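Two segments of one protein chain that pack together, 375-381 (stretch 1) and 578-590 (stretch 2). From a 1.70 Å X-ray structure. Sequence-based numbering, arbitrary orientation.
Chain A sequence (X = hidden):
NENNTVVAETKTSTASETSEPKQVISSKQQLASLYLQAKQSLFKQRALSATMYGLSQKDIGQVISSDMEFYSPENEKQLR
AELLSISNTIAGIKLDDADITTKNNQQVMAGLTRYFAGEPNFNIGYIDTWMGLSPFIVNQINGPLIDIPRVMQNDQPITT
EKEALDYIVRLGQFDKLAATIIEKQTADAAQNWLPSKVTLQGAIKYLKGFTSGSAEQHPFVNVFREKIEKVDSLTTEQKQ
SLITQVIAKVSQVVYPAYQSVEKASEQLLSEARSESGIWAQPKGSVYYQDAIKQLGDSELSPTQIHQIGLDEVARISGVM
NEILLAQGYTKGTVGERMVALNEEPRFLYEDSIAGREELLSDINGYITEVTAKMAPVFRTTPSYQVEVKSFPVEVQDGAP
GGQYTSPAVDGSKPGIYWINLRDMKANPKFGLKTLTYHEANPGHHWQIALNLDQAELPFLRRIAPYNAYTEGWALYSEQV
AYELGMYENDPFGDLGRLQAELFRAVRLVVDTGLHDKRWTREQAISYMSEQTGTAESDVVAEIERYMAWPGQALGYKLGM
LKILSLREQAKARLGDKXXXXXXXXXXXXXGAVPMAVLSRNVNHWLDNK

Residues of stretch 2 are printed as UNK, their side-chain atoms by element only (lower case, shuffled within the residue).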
# COMPACT_ATOMS: atom_id res chain seq x y z
N ALA A 375 -0.51 -21.87 13.96
CA ALA A 375 -1.84 -22.48 13.80
C ALA A 375 -2.69 -22.45 15.09
O ALA A 375 -3.87 -22.19 15.01
CB ALA A 375 -1.77 -23.99 13.28
N PRO A 376 -2.09 -22.65 16.30
CA PRO A 376 -2.96 -22.65 17.49
C PRO A 376 -3.68 -21.36 17.75
O PRO A 376 -4.75 -21.42 18.39
CB PRO A 376 -1.97 -22.94 18.64
CG PRO A 376 -0.92 -23.77 17.97
CD PRO A 376 -0.75 -23.15 16.62
N VAL A 377 -3.13 -20.24 17.30
CA VAL A 377 -3.77 -18.95 17.46
C VAL A 377 -4.25 -18.27 16.17
O VAL A 377 -4.76 -17.16 16.22
CB VAL A 377 -2.91 -18.00 18.29
CG1 VAL A 377 -2.52 -18.68 19.69
CG2 VAL A 377 -1.62 -17.50 17.59
N PHE A 378 -4.10 -19.00 15.06
CA PHE A 378 -4.62 -18.55 13.78
C PHE A 378 -5.29 -19.78 13.14
O PHE A 378 -4.71 -20.48 12.29
CB PHE A 378 -3.52 -18.01 12.93
CG PHE A 378 -3.02 -16.66 13.36
CD1 PHE A 378 -3.76 -15.50 13.13
CD2 PHE A 378 -1.81 -16.53 14.10
CE1 PHE A 378 -3.26 -14.28 13.53
CE2 PHE A 378 -1.30 -15.25 14.40
CZ PHE A 378 -2.00 -14.18 14.14
N ARG A 379 -6.48 -20.06 13.62
CA ARG A 379 -7.06 -21.36 13.42
C ARG A 379 -7.86 -21.45 12.08
O ARG A 379 -8.30 -22.57 11.70
CB ARG A 379 -7.96 -21.70 14.59
CG ARG A 379 -7.28 -21.80 15.93
CD ARG A 379 -8.35 -22.00 16.98
NE ARG A 379 -9.33 -20.90 16.93
CZ ARG A 379 -10.38 -20.74 17.74
NH1 ARG A 379 -10.65 -21.61 18.74
NH2 ARG A 379 -11.14 -19.68 17.58
N THR A 380 -8.06 -20.33 11.41
CA THR A 380 -8.75 -20.29 10.10
C THR A 380 -7.70 -19.98 9.02
O THR A 380 -7.10 -18.91 8.97
CB THR A 380 -9.84 -19.23 10.10
OG1 THR A 380 -10.81 -19.56 11.12
CG2 THR A 380 -10.54 -19.25 8.76
N THR A 381 -7.46 -20.94 8.14
CA THR A 381 -6.48 -20.80 7.05
C THR A 381 -7.16 -20.23 5.82
O THR A 381 -8.19 -20.76 5.37
CB THR A 381 -5.85 -22.16 6.68
OG1 THR A 381 -5.21 -22.68 7.84
CG2 THR A 381 -4.85 -22.00 5.54
N UNK A 578 -9.42 -15.50 28.62
CA UNK A 578 -8.92 -14.93 27.36
C UNK A 578 -8.35 -16.01 26.46
O UNK A 578 -7.52 -16.79 26.89
c UNK A 578 -6.45 -12.11 23.93
c UNK A 578 -6.21 -13.59 25.81
c UNK A 578 -7.42 -13.16 26.31
c UNK A 578 -8.12 -12.15 25.61
c UNK A 578 -7.62 -11.65 24.40
c UNK A 578 -5.73 -13.10 24.63
c UNK A 578 -7.95 -13.76 27.59
N UNK A 579 -8.72 -15.99 25.17
CA UNK A 579 -8.15 -16.90 24.19
C UNK A 579 -7.69 -16.12 22.97
O UNK A 579 -8.50 -15.45 22.27
c UNK A 579 -9.19 -17.90 23.75
c UNK A 579 -8.58 -18.94 22.88
o UNK A 579 -7.81 -19.77 23.43
o UNK A 579 -8.72 -18.85 21.66
N UNK A 580 -6.39 -16.08 22.77
CA UNK A 580 -5.85 -15.26 21.69
C UNK A 580 -6.38 -15.71 20.34
O UNK A 580 -6.55 -14.94 19.45
c UNK A 580 -3.58 -14.38 20.80
c UNK A 580 -4.32 -15.30 21.76
c UNK A 580 -2.04 -14.80 20.82
c UNK A 580 -3.79 -12.92 21.11
N UNK A 581 -6.60 -17.02 20.14
CA UNK A 581 -7.16 -17.49 18.87
C UNK A 581 -8.50 -16.86 18.55
O UNK A 581 -8.77 -16.50 17.37
c UNK A 581 -7.28 -19.04 18.85
N UNK A 582 -9.37 -16.76 19.56
CA UNK A 582 -10.67 -16.07 19.37
C UNK A 582 -10.52 -14.65 19.09
O UNK A 582 -11.23 -14.14 18.27
c UNK A 582 -11.55 -16.21 20.59
c UNK A 582 -12.92 -17.81 22.03
o UNK A 582 -13.32 -18.97 22.28
o UNK A 582 -13.29 -16.80 22.68
c UNK A 582 -11.98 -17.67 20.83
N UNK A 583 -9.58 -13.97 19.75
CA UNK A 583 -9.33 -12.56 19.49
C UNK A 583 -8.91 -12.36 18.04
O UNK A 583 -9.36 -11.46 17.39
c UNK A 583 -6.27 -8.95 19.34
c UNK A 583 -7.16 -7.91 19.74
c UNK A 583 -8.35 -8.24 20.31
c UNK A 583 -7.82 -10.62 20.17
c UNK A 583 -8.24 -12.03 20.43
c UNK A 583 -6.60 -10.28 19.60
c UNK A 583 -8.65 -9.59 20.59
N UNK A 584 -8.00 -13.20 17.57
CA UNK A 584 -7.59 -13.12 16.17
C UNK A 584 -8.75 -13.35 15.19
O UNK A 584 -8.79 -12.73 14.14
c UNK A 584 -5.11 -13.63 16.50
c UNK A 584 -3.11 -13.79 17.40
c UNK A 584 -4.73 -12.40 16.95
c UNK A 584 -6.42 -14.08 15.89
n UNK A 584 -3.48 -12.52 17.48
n UNK A 584 -4.11 -14.49 16.87
N UNK A 585 -9.67 -14.22 15.50
CA UNK A 585 -10.80 -14.46 14.63
C UNK A 585 -11.68 -13.20 14.59
O UNK A 585 -12.13 -12.79 13.50
o UNK A 585 -10.00 -17.14 14.03
o UNK A 585 -11.54 -17.94 15.39
c UNK A 585 -11.62 -15.61 15.08
c UNK A 585 -10.96 -16.98 14.83
N UNK A 586 -11.88 -12.54 15.74
CA UNK A 586 -12.68 -11.30 15.72
C UNK A 586 -11.99 -10.22 14.93
O UNK A 586 -12.65 -9.45 14.17
c UNK A 586 -13.68 -9.38 17.17
c UNK A 586 -12.92 -10.77 17.20
c UNK A 586 -13.65 -11.79 18.01
N UNK A 587 -10.67 -10.12 15.03
CA UNK A 587 -9.96 -9.06 14.32
C UNK A 587 -9.93 -9.29 12.78
O UNK A 587 -10.09 -8.39 11.98
c UNK A 587 -7.71 -7.84 14.03
c UNK A 587 -8.63 -8.41 16.32
c UNK A 587 -8.54 -8.87 14.87
N UNK A 588 -9.70 -10.53 12.40
CA UNK A 588 -9.43 -10.83 10.99
C UNK A 588 -10.67 -11.23 10.18
O UNK A 588 -10.71 -11.00 8.96
c UNK A 588 -6.98 -11.67 11.39
c UNK A 588 -6.12 -12.92 11.41
c UNK A 588 -6.39 -10.64 10.42
c UNK A 588 -8.41 -11.99 10.92
N UNK A 589 -11.56 -12.00 10.78
CA UNK A 589 -12.61 -12.64 9.96
C UNK A 589 -13.74 -11.72 9.59
O UNK A 589 -14.65 -12.10 8.83
c UNK A 589 -12.75 -16.36 11.50
c UNK A 589 -11.24 -15.42 9.55
c UNK A 589 -13.11 -13.96 10.58
c UNK A 589 -12.08 -15.09 10.84
N UNK A 590 -13.76 -10.53 10.18
CA UNK A 590 -14.70 -9.51 9.80
C UNK A 590 -14.14 -8.49 8.82
O UNK A 590 -14.82 -7.53 8.47
c UNK A 590 -15.93 -9.86 12.02
c UNK A 590 -15.28 -8.84 11.07
n UNK A 590 -15.39 -10.08 13.18
o UNK A 590 -16.93 -10.47 11.63
O HOH W 1 -7.96 -18.31 15.33
O HOH W 2 -13.27 -20.78 20.09
O HOH W 3 -10.59 -19.88 13.64

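Position 578 carries one carbon and then a six-carbon ring, with no oxygen: F578. It is out of reach of stretch 1. Position 579 has two carbons, the second bearing two oxygens, one of them 4.5 Å from R379 NH1 and well out of the guanidinium plane, so only charge is felt there: D579, that oxygen being OD2. OD2 also accepts from the backbone N of position 582 at 3.0 Å, the N-cap bond that starts the helix.

Position 580 has four carbons forked at the second, one branch end lying 4.1 Å from V377 CG1, a modest apolar touch: L580, that atom being CD2. Position 581 has a single carbon, CB, which sits 3.5 Å from P376 O and 3.4 Å from R379 NE, over one face of the guanidinium: A581. Its small size suits the closest backbone approach: CA of V377 and CA of A581 are 4.0 Å apart. A581 CA directs its hydrogen at V377 O (CA to O 3.6 Å, 165° at the hydrogen).

Position 582 shows three carbons, the third carrying two oxygens. Its CA-to-CB bond points away, yet the second carbon lies 3.9 Å from R379 NH2: E582, that atom being CG. OE2 accepts from water 2 at 2.8 Å, the same water that accepts from R379 NH1 at 3.1 Å. Position 583, one carbon and a six-carbon ring, is F583, buried without touching stretch 1.

Position 584 has one carbon and a five-membered ring of three carbons and two nitrogens. One nitrogen donates to V377 O at 2.8 Å and 158°, with the oxygen near the ring plane, and the ring face is left for F378, in an offset stack with centroids 4.2 Å apart and planes at 5°. Only histidine fits: H584, the donor being ND1. NE2 is satisfied elsewhere in the structure.

Position 585 has two carbons, the second with two oxygens, one of which takes R379 NH2 at 2.8 Å in a salt bridge, near the guanidinium plane: D585, that oxygen being OD2. OD1 lies 2.7 Å from water 1, which in turn accepts from R379 N at 2.9 Å. Positions 586, with three carbons branched at the first, and 587, built alike, are V586 and V587, both out of reach.

Position 588, four carbons forked at the second, has one branch end 3.8 Å from F378 CE1, near the edge of the phenyl ring: L588, that atom being CD1. Position 589 has the same pattern, a branch end lying 3.8 Å from T380 OG1: L589, again through CD1. Position 590, two carbons ending in one oxygen and one nitrogen, is N590; its ND2 bonds back to V586 O at 3.0 Å.

The contact pairs an irregular segment with a helix. Alanine lets the backbones come close, and one helical turn later histidine anchors a carbonyl with its edge while stacking with its face. Arginine uses its guanidinium likewise, an alanine methyl over one face and a carboxylate at the edge, with waters bridging polar atoms between the stretches.

Stretch 2, residues 578-590: FDLAEFHDVVLLN
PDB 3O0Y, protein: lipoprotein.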